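Glycosyl hydrolase, BNR repeat (Ralstonia eutropha, PDB 3B7F) probably acts as a hydrolase, perhaps on glycosidic bonds, and folds as a single-chain seven-bladed beta-propeller. Local coordinates at residues 27-32 with 383-388; 56-61 with 116-121; 340-345 with 359-364. One frame throughout, in Å; residues are numbered along the deposited sequence.

Contacts 1 and 2 involve innermost strands of the seven-bladed propeller; contact 3 lies in loops beside one. Contact 1 joins the two ends of the chain: strand 385-391 pairs with strand 24-29, completing one blade and closing the ring. Contacts 2 and 3 follow one another along the chain inside that closure. Contact 2 sets inner strand 56-62 of the next blade against inner strand 116-122 of the one after, and contact 3 ties two loops of the blade of strands 346-348 to 376-379. The centres of contacts 1 and 3 lie about 8 Å apart, those of 1 and 2 about 10 Å, and those of 2 and 3 about 15 Å. Gln-344 connects them, bonding to Val-388 through its backbone and to Phe-118 O through NE2.

Contact 1: residues 27-32 with 383-388; sequences VATIKG and PHIYAV
Ile-30 and Tyr-386 close one end of this antiparallel pairing. With CG1 anti to the backbone N (chi1 -160°), that branch is carried to the tyrosine side, and the extended chi2 (164°) sends CD1 on to Tyr-386 OH at 3.6 Å. The other branch turns to His-384: Ile-30 CG2 packs 3.6 Å from His-384 CB. The imidazole CD2 of His-384 in turn sits above the tyrosine ring, offset toward the rim. Thr-29 meets Pro-383 obliquely, its OG1 3.5 Å from Pro-383 CB. With chi1 at 85° that hydroxyl sits between the backbone N and carbonyl carbon, where it donates to Gly-32 O and accepts from Lys-31 N in an ST turn, within the type I turn from Thr-29 to Gly-32. Its methyl CG2 lies 4.0 Å from Ile-385 CG1 on the face that also carries Val-27 and Val-388. On the reverse face Ala-28 CB and Ala-387 CB pair at 3.9 Å. A classic beta bulge shifts the register here. Ala-28 O accepts from Tyr-386 N at 2.9 Å. Ala-387 N reaches Ala-28 O as well, at 3.3 Å, from the same face of its carbonyl plane. Beyond the bulge, Ile-30 N continues the pairing to His-384 O at 3.0 Å. This is the "Velcro" closure of a beta-propeller, with the C-terminal strand supplying the innermost strand of a blade whose other three strands begin the chain. Strand 56-62 of the next blade packs against the alanine side, where the Tyr-386 ring stacks on His-58, and Ile-365 of the preceding blade lies against Val-27, Ile-385 and Val-388.

Contact 2: residues 56-61 with 116-121; sequences TIHHIV and HVFWLT
His-116, its CG between the backbone N and carbonyl carbon (chi1 60°), lies flat against His-58 in an offset stack, ring centroids 4.2 Å apart and planes 10° from parallel; His-116 CD2 stands over the centre of the other imidazole. Val-117 adds its carbonyl, with O 3.5 Å from His-58 CB. Phe-118 brings ring atom CD1 to 4.1 Å from His-58 ND1, and its backbone O, which also accepts from Gln-344 NE2, sits 3.6 Å from His-59 CB. The strands run nearly parallel as the innermost strands of neighbouring propeller blades, so they meet through side chains and not as partners in one sheet; Phe-118 and Trp-119 form a classic bulge against strand 131-136. Trp-119 offers the face of its five-membered ring to the edge of His-59, the planes inclined at 51° and His-59 CE1 approaching off-centre. Leu-120 N donates to His-59 ND1 at 3.0 Å, almost in the imidazole plane, which favours this ring orientation with ND1 as acceptor. Val-61 CG2 lies over one face of that imidazole and touches Leu-120 CB at 4.1 Å. Thr-121 OG1 receives a weak bond from Trp-119 NE1 and also bonds Ile-182 O.

Contact 3: residues 340-345 with 359-364; sequences TVKRQA and GTTGGE
Lys-342 and Thr-361 cross at about a right angle, the lysine chain bending round one threonine methyl. From CB, which stands back from the threonine, the chain comes closer: Lys-342 CG lies 4.2 Å from Thr-361 CG2, and CD 4.1 Å from the same methyl. CE swings a little farther off, and the turn at chi4 (59°) brings NZ back to 3.8 Å from Thr-361 CG2. There the amino tip takes its main polar partner, His-384 NE2, linking this loop to the start of the chain-closing strand. Thr-361 also packs on Thr-340, its OG1 3.5 Å from Thr-340 CB. The backbones are pinned at both ends. Thr-361 N donates to Thr-340 O at 3.2 Å, and Gly-359 N to Ala-345 O at 2.8 Å. Between these bonds one water accepts from Lys-342 N and donates to Gly-359 O at 2.7 Å; another, past the Thr-340 end, accepts from Thr-340 N and also bonds Thr-361 OG1. The contact joins the loop leading into inner strand 346-348 to the turn between strands 356-359 and 365-368 of the same propeller blade. Direct bonds across it run between backbone atoms, with waters bridging the backbone and, at Thr-361, a hydroxyl, while the side chains add methyl packing; if Lys-342 is charged, His-384 of the neighbouring blade would probably be neutral and accept at NE2.

Contact 1: residues 27-32 with 383-388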
loop_
_atom_site.group_PDB
_atom_site.type_symbol
_atom_site.label_atom_id
_atom_site.label_comp_id
_atom_site.label_asym_id
_atom_site.label_seq_id
_atom_site.Cartn_x
_atom_site.Cartn_y
_atom_site.Cartn_z
ATOM N N VAL A 27 -9.151 -2.278 8.908
ATOM C CA VAL A 27 -9.822 -1.498 7.909
ATOM C C VAL A 27 -9.857 -0.018 8.266
ATOM O O VAL A 27 -10.517 0.371 9.236
ATOM C CB VAL A 27 -11.295 -1.990 7.720
ATOM C CG1 VAL A 27 -11.964 -1.231 6.578
ATOM C CG2 VAL A 27 -11.354 -3.506 7.498
ATOM N N ALA A 28 -9.174 0.792 7.457
ATOM C CA ALA A 28 -9.080 2.231 7.641
ATOM C C ALA A 28 -10.092 2.899 6.742
ATOM O O ALA A 28 -10.121 2.618 5.540
ATOM C CB ALA A 28 -7.659 2.722 7.297
ATOM N N THR A 29 -10.939 3.757 7.319
ATOM C CA THR A 29 -11.935 4.482 6.543
ATOM C C THR A 29 -11.897 5.951 6.891
ATOM O O THR A 29 -11.307 6.377 7.898
ATOM C CB THR A 29 -13.398 3.972 6.764
ATOM O OG1 THR A 29 -13.966 4.601 7.913
ATOM C CG2 THR A 29 -13.466 2.452 6.881
ATOM N N ILE A 30 -12.573 6.716 6.045
ATOM C CA ILE A 30 -12.700 8.141 6.187
ATOM C C ILE A 30 -13.358 8.587 7.510
ATOM O O ILE A 30 -13.157 9.741 7.910
ATOM C CB ILE A 30 -13.468 8.716 4.970
ATOM C CG1 ILE A 30 -13.216 10.225 4.807
ATOM C CG2 ILE A 30 -14.972 8.343 5.079
ATOM C CD1 ILE A 30 -13.626 10.789 3.411
ATOM N N LYS A 31 -14.119 7.696 8.174
ATOM C CA LYS A 31 -14.773 8.011 9.457
ATOM C C LYS A 31 -14.514 7.020 10.584
ATOM O O LYS A 31 -15.304 6.960 11.530
ATOM C CB LYS A 31 -16.305 8.200 9.261
ATOM C CG LYS A 31 -16.689 9.409 8.416
ATOM C CD LYS A 31 -16.439 10.745 9.120
ATOM C CE LYS A 31 -16.766 11.878 8.176
ATOM N NZ LYS A 31 -16.432 13.156 8.795
ATOM N N GLY A 32 -13.392 6.292 10.522
ATOM C CA GLY A 32 -12.998 5.385 11.608
ATOM C C GLY A 32 -12.301 4.127 11.157
ATOM O O GLY A 32 -12.150 3.876 9.954
ATOM N N PRO A 383 -17.955 3.242 6.074
ATOM C CA PRO A 383 -17.598 4.461 5.374
ATOM C C PRO A 383 -16.526 4.187 4.334
ATOM O O PRO A 383 -15.925 3.127 4.347
ATOM C CB PRO A 383 -17.062 5.348 6.501
ATOM C CG PRO A 383 -17.733 4.793 7.756
ATOM C CD PRO A 383 -17.623 3.346 7.512
ATOM N N HIS A 384 -16.331 5.142 3.434
ATOM C CA HIS A 384 -15.310 5.114 2.369
ATOM C C HIS A 384 -13.984 4.482 2.838
ATOM O O HIS A 384 -13.302 5.045 3.678
ATOM C CB HIS A 384 -15.126 6.586 1.934
ATOM C CG HIS A 384 -14.126 6.830 0.840
ATOM N ND1 HIS A 384 -14.495 7.329 -0.394
ATOM C CD2 HIS A 384 -12.775 6.705 0.808
ATOM C CE1 HIS A 384 -13.417 7.472 -1.143
ATOM N NE2 HIS A 384 -12.363 7.094 -0.443
ATOM N N ILE A 385 -13.604 3.335 2.259
ATOM C CA ILE A 385 -12.397 2.599 2.661
ATOM C C ILE A 385 -11.104 3.058 1.940
ATOM O O ILE A 385 -11.008 3.052 0.697
ATOM C CB ILE A 385 -12.596 1.050 2.492
ATOM C CG1 ILE A 385 -13.783 0.546 3.339
ATOM C CG2 ILE A 385 -11.327 0.290 2.852
ATOM C CD1 ILE A 385 -14.410 -0.880 2.878
ATOM N N TYR A 386 -10.126 3.450 2.754
ATOM C CA TYR A 386 -8.769 3.851 2.322
ATOM C C TYR A 386 -7.793 2.656 2.302
ATOM O O TYR A 386 -7.069 2.484 1.332
ATOM C CB TYR A 386 -8.165 4.959 3.216
ATOM C CG TYR A 386 -8.746 6.340 3.036
ATOM C CD1 TYR A 386 -8.651 6.988 1.819
ATOM C CD2 TYR A 386 -9.327 7.031 4.077
ATOM C CE1 TYR A 386 -9.171 8.270 1.629
ATOM C CE2 TYR A 386 -9.844 8.335 3.893
ATOM C CZ TYR A 386 -9.772 8.937 2.662
ATOM O OH TYR A 386 -10.253 10.217 2.413
ATOM N N ALA A 387 -7.838 1.810 3.332
ATOM C CA ALA A 387 -6.903 0.708 3.471
ATOM C C ALA A 387 -7.487 -0.523 4.137
ATOM O O ALA A 387 -8.337 -0.418 5.014
ATOM C CB ALA A 387 -5.679 1.171 4.285
ATOM N N VAL A 388 -6.980 -1.688 3.718
ATOM C CA VAL A 388 -7.344 -2.985 4.275
ATOM C C VAL A 388 -6.012 -3.693 4.361
ATOM O O VAL A 388 -5.276 -3.704 3.393
ATOM C CB VAL A 388 -8.340 -3.775 3.426
ATOM C CG1 VAL A 388 -8.670 -5.102 4.105
ATOM C CG2 VAL A 388 -9.619 -2.955 3.173
#

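Contact 2: residues 56-61 with 116-121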
loop_
_atom_site.group_PDB
_atom_site.type_symbol
_atom_site.label_atom_id
_atom_site.label_comp_id
_atom_site.label_asym_id
_atom_site.label_seq_id
_atom_site.Cartn_x
_atom_site.Cartn_y
_atom_site.Cartn_z
ATOM N N THR A 56 -10.503 10.433 10.317
ATOM C CA THR A 56 -10.085 9.929 9.018
ATOM C C THR A 56 -8.872 9.057 9.287
ATOM O O THR A 56 -7.872 9.554 9.800
ATOM C CB THR A 56 -9.731 11.087 8.062
ATOM O OG1 THR A 56 -10.886 11.907 7.897
ATOM C CG2 THR A 56 -9.298 10.571 6.695
ATOM N N ILE A 57 -8.976 7.765 8.974
ATOM C CA ILE A 57 -7.915 6.819 9.231
ATOM C C ILE A 57 -7.316 6.427 7.900
ATOM O O ILE A 57 -8.011 5.899 7.032
ATOM C CB ILE A 57 -8.399 5.536 9.984
ATOM C CG1 ILE A 57 -9.365 5.871 11.140
ATOM C CG2 ILE A 57 -7.163 4.690 10.421
ATOM C CD1 ILE A 57 -8.847 6.882 12.207
ATOM N N HIS A 58 -6.016 6.653 7.760
ATOM C CA HIS A 58 -5.315 6.352 6.520
ATOM C C HIS A 58 -4.663 4.991 6.368
ATOM O O HIS A 58 -4.559 4.500 5.248
ATOM C CB HIS A 58 -4.284 7.453 6.249
ATOM C CG HIS A 58 -4.919 8.698 5.744
ATOM N ND1 HIS A 58 -5.285 8.841 4.422
ATOM C CD2 HIS A 58 -5.336 9.817 6.386
ATOM C CE1 HIS A 58 -5.873 10.016 4.267
ATOM N NE2 HIS A 58 -5.919 10.624 5.443
ATOM N N HIS A 59 -4.202 4.403 7.456
ATOM C CA HIS A 59 -3.484 3.148 7.392
ATOM C C HIS A 59 -3.389 2.534 8.789
ATOM O O HIS A 59 -3.145 3.250 9.751
ATOM C CB HIS A 59 -2.090 3.422 6.834
ATOM C CG HIS A 59 -1.435 2.259 6.145
ATOM N ND1 HIS A 59 -0.087 2.238 5.901
ATOM C CD2 HIS A 59 -1.923 1.098 5.642
ATOM C CE1 HIS A 59 0.227 1.128 5.255
ATOM N NE2 HIS A 59 -0.875 0.433 5.064
ATOM N N ILE A 60 -3.620 1.224 8.887
ATOM C CA ILE A 60 -3.523 0.510 10.158
ATOM C C ILE A 60 -2.632 -0.678 9.830
ATOM O O ILE A 60 -2.962 -1.462 8.929
ATOM C CB ILE A 60 -4.895 0.034 10.756
ATOM C CG1 ILE A 60 -5.995 1.103 10.635
ATOM C CG2 ILE A 60 -4.701 -0.360 12.227
ATOM C CD1 ILE A 60 -7.367 0.589 10.950
ATOM N N VAL A 61 -1.489 -0.775 10.510
ATOM C CA VAL A 61 -0.518 -1.827 10.245
ATOM C C VAL A 61 -0.087 -2.503 11.542
ATOM O O VAL A 61 0.170 -1.836 12.532
ATOM C CB VAL A 61 0.718 -1.265 9.544
ATOM C CG1 VAL A 61 1.697 -2.400 9.211
ATOM C CG2 VAL A 61 0.323 -0.469 8.289
ATOM N N HIS A 116 -1.191 14.865 6.180
ATOM C CA HIS A 116 -1.511 13.597 6.831
ATOM C C HIS A 116 -0.412 12.562 6.650
ATOM O O HIS A 116 0.371 12.632 5.710
ATOM C CB HIS A 116 -2.878 13.052 6.352
ATOM C CG HIS A 116 -2.972 12.782 4.881
ATOM N ND1 HIS A 116 -3.385 13.730 3.975
ATOM C CD2 HIS A 116 -2.755 11.654 4.170
ATOM C CE1 HIS A 116 -3.384 13.209 2.761
ATOM N NE2 HIS A 116 -2.999 11.948 2.853
ATOM N N VAL A 117 -0.340 11.633 7.602
ATOM C CA VAL A 117 0.546 10.484 7.514
ATOM C C VAL A 117 -0.244 9.529 6.649
ATOM O O VAL A 117 -1.364 9.142 7.003
ATOM C CB VAL A 117 0.853 9.866 8.869
ATOM C CG1 VAL A 117 1.775 8.632 8.708
ATOM C CG2 VAL A 117 1.477 10.914 9.787
ATOM N N PHE A 118 0.318 9.154 5.512
ATOM C CA PHE A 118 -0.380 8.308 4.555
ATOM C C PHE A 118 -0.054 6.814 4.664
ATOM O O PHE A 118 -0.946 5.979 4.540
ATOM C CB PHE A 118 -0.055 8.790 3.145
ATOM C CG PHE A 118 -0.773 8.035 2.083
ATOM C CD1 PHE A 118 -2.108 8.281 1.850
ATOM C CD2 PHE A 118 -0.126 7.089 1.315
ATOM C CE1 PHE A 118 -2.799 7.575 0.877
ATOM C CE2 PHE A 118 -0.819 6.374 0.341
ATOM C CZ PHE A 118 -2.145 6.614 0.129
ATOM N N TRP A 119 1.215 6.493 4.894
ATOM C CA TRP A 119 1.710 5.120 4.874
ATOM C C TRP A 119 2.635 4.824 6.027
ATOM O O TRP A 119 3.476 5.634 6.321
ATOM C CB TRP A 119 2.528 4.971 3.602
ATOM C CG TRP A 119 2.921 3.592 3.263
ATOM C CD1 TRP A 119 3.912 2.838 3.817
ATOM C CD2 TRP A 119 2.362 2.816 2.213
ATOM N NE1 TRP A 119 3.971 1.611 3.194
ATOM C CE2 TRP A 119 3.040 1.585 2.192
ATOM C CE3 TRP A 119 1.346 3.047 1.286
ATOM C CZ2 TRP A 119 2.733 0.586 1.290
ATOM C CZ3 TRP A 119 1.065 2.067 0.370
ATOM C CH2 TRP A 119 1.752 0.842 0.383
ATOM N N LEU A 120 2.541 3.618 6.581
ATOM C CA LEU A 120 3.348 3.146 7.706
ATOM C C LEU A 120 3.992 1.820 7.311
ATOM O O LEU A 120 3.308 0.919 6.811
ATOM C CB LEU A 120 2.473 2.940 8.947
ATOM C CG LEU A 120 1.863 4.158 9.655
ATOM C CD1 LEU A 120 0.773 3.685 10.613
ATOM C CD2 LEU A 120 2.943 4.980 10.359
ATOM N N THR A 121 5.294 1.698 7.548
ATOM C CA THR A 121 6.070 0.478 7.244
ATOM C C THR A 121 6.875 0.068 8.467
ATOM O O THR A 121 7.609 0.896 8.997
ATOM C CB THR A 121 7.050 0.715 6.088
ATOM O OG1 THR A 121 6.299 0.984 4.917
ATOM C CG2 THR A 121 7.890 -0.482 5.821
#

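Contact 3: residues 340-345 with 359-364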
loop_
_atom_site.group_PDB
_atom_site.type_symbol
_atom_site.label_atom_id
_atom_site.label_comp_id
_atom_site.label_asym_id
_atom_site.label_seq_id
_atom_site.Cartn_x
_atom_site.Cartn_y
_atom_site.Cartn_z
ATOM N N THR A 340 -14.517 1.247 -6.877
ATOM C CA THR A 340 -13.197 1.839 -6.782
ATOM C C THR A 340 -12.460 1.137 -5.641
ATOM O O THR A 340 -13.011 0.969 -4.569
ATOM C CB THR A 340 -13.313 3.356 -6.575
ATOM O OG1 THR A 340 -14.044 3.896 -7.686
ATOM C CG2 THR A 340 -11.933 4.027 -6.469
ATOM N N VAL A 341 -11.243 0.687 -5.900
ATOM C CA VAL A 341 -10.390 0.012 -4.897
ATOM C C VAL A 341 -9.093 0.835 -4.867
ATOM O O VAL A 341 -8.401 0.933 -5.866
ATOM C CB VAL A 341 -10.184 -1.481 -5.230
ATOM C CG1 VAL A 341 -9.198 -2.203 -4.222
ATOM C CG2 VAL A 341 -11.524 -2.171 -5.246
ATOM N N LYS A 342 -8.820 1.489 -3.736
ATOM C CA LYS A 342 -7.659 2.372 -3.590
ATOM C C LYS A 342 -6.374 1.536 -3.350
ATOM O O LYS A 342 -6.453 0.307 -3.158
ATOM C CB LYS A 342 -7.912 3.422 -2.495
ATOM C CG LYS A 342 -8.865 4.587 -2.858
ATOM C CD LYS A 342 -9.238 5.342 -1.575
ATOM C CE LYS A 342 -9.438 6.853 -1.733
ATOM N NZ LYS A 342 -10.465 7.287 -2.660
ATOM N N ARG A 343 -5.216 2.218 -3.386
ATOM C CA ARG A 343 -3.861 1.592 -3.311
ATOM C C ARG A 343 -3.597 0.649 -2.188
ATOM O O ARG A 343 -2.898 -0.333 -2.392
ATOM C CB ARG A 343 -2.778 2.608 -3.014
ATOM C CG ARG A 343 -2.565 3.612 -3.928
ATOM C CD ARG A 343 -2.009 4.829 -3.207
ATOM N NE ARG A 343 -2.401 5.874 -4.134
ATOM C CZ ARG A 343 -1.616 6.515 -4.961
ATOM N NH1 ARG A 343 -0.320 6.374 -4.943
ATOM N NH2 ARG A 343 -2.161 7.380 -5.779
ATOM N N GLN A 344 -4.021 1.050 -0.984
ATOM C CA GLN A 344 -3.804 0.279 0.233
ATOM C C GLN A 344 -5.007 -0.584 0.562
ATOM O O GLN A 344 -5.004 -1.274 1.580
ATOM C CB GLN A 344 -3.532 1.217 1.408
ATOM C CG GLN A 344 -2.243 2.031 1.310
ATOM C CD GLN A 344 -2.337 3.312 2.108
ATOM O OE1 GLN A 344 -3.220 4.123 1.840
ATOM N NE2 GLN A 344 -1.432 3.502 3.097
ATOM N N ALA A 345 -6.018 -0.574 -0.294
ATOM C CA ALA A 345 -7.266 -1.299 -0.033
ATOM C C ALA A 345 -7.331 -2.777 -0.507
ATOM O O ALA A 345 -8.415 -3.364 -0.494
ATOM C CB ALA A 345 -8.461 -0.466 -0.555
ATOM N N GLY A 359 -11.216 -3.704 -0.189
ATOM C CA GLY A 359 -12.199 -2.765 0.355
ATOM C C GLY A 359 -12.476 -1.701 -0.663
ATOM O O GLY A 359 -11.557 -1.157 -1.254
ATOM N N THR A 360 -13.748 -1.360 -0.821
ATOM C CA THR A 360 -14.169 -0.397 -1.816
ATOM C C THR A 360 -14.517 0.957 -1.176
ATOM O O THR A 360 -14.756 1.046 0.019
ATOM C CB THR A 360 -15.370 -0.905 -2.609
ATOM O OG1 THR A 360 -16.515 -0.885 -1.776
ATOM C CG2 THR A 360 -15.147 -2.339 -3.161
ATOM N N THR A 361 -14.530 2.011 -2.002
ATOM C CA THR A 361 -14.905 3.345 -1.547
ATOM C C THR A 361 -16.407 3.369 -1.183
ATOM O O THR A 361 -16.842 4.241 -0.460
ATOM C CB THR A 361 -14.584 4.394 -2.593
ATOM O OG1 THR A 361 -15.328 4.117 -3.795
ATOM C CG2 THR A 361 -13.030 4.441 -2.851
ATOM N N GLY A 362 -17.185 2.413 -1.708
ATOM C CA GLY A 362 -18.582 2.233 -1.369
ATOM C C GLY A 362 -18.808 1.504 -0.042
ATOM O O GLY A 362 -19.959 1.283 0.335
ATOM N N GLY A 363 -17.724 1.080 0.631
ATOM C CA GLY A 363 -17.791 0.474 1.944
ATOM C C GLY A 363 -17.983 -1.006 2.089
ATOM O O GLY A 363 -18.441 -1.446 3.132
ATOM N N GLU A 364 -17.613 -1.771 1.071
ATOM C CA GLU A 364 -17.701 -3.228 1.079
ATOM C C GLU A 364 -16.314 -3.825 1.268
ATOM O O GLU A 364 -15.342 -3.285 0.767
ATOM C CB GLU A 364 -18.278 -3.734 -0.235
ATOM C CG GLU A 364 -19.782 -3.469 -0.421
ATOM C CD GLU A 364 -20.306 -3.932 -1.772
ATOM O OE1 GLU A 364 -19.591 -3.836 -2.776
ATOM O OE2 GLU A 364 -21.456 -4.344 -1.861
HETATM O O HOH W 1 -16.525 1.804 -4.692
HETATM O O HOH W 2 -10.855 1.475 -1.590
#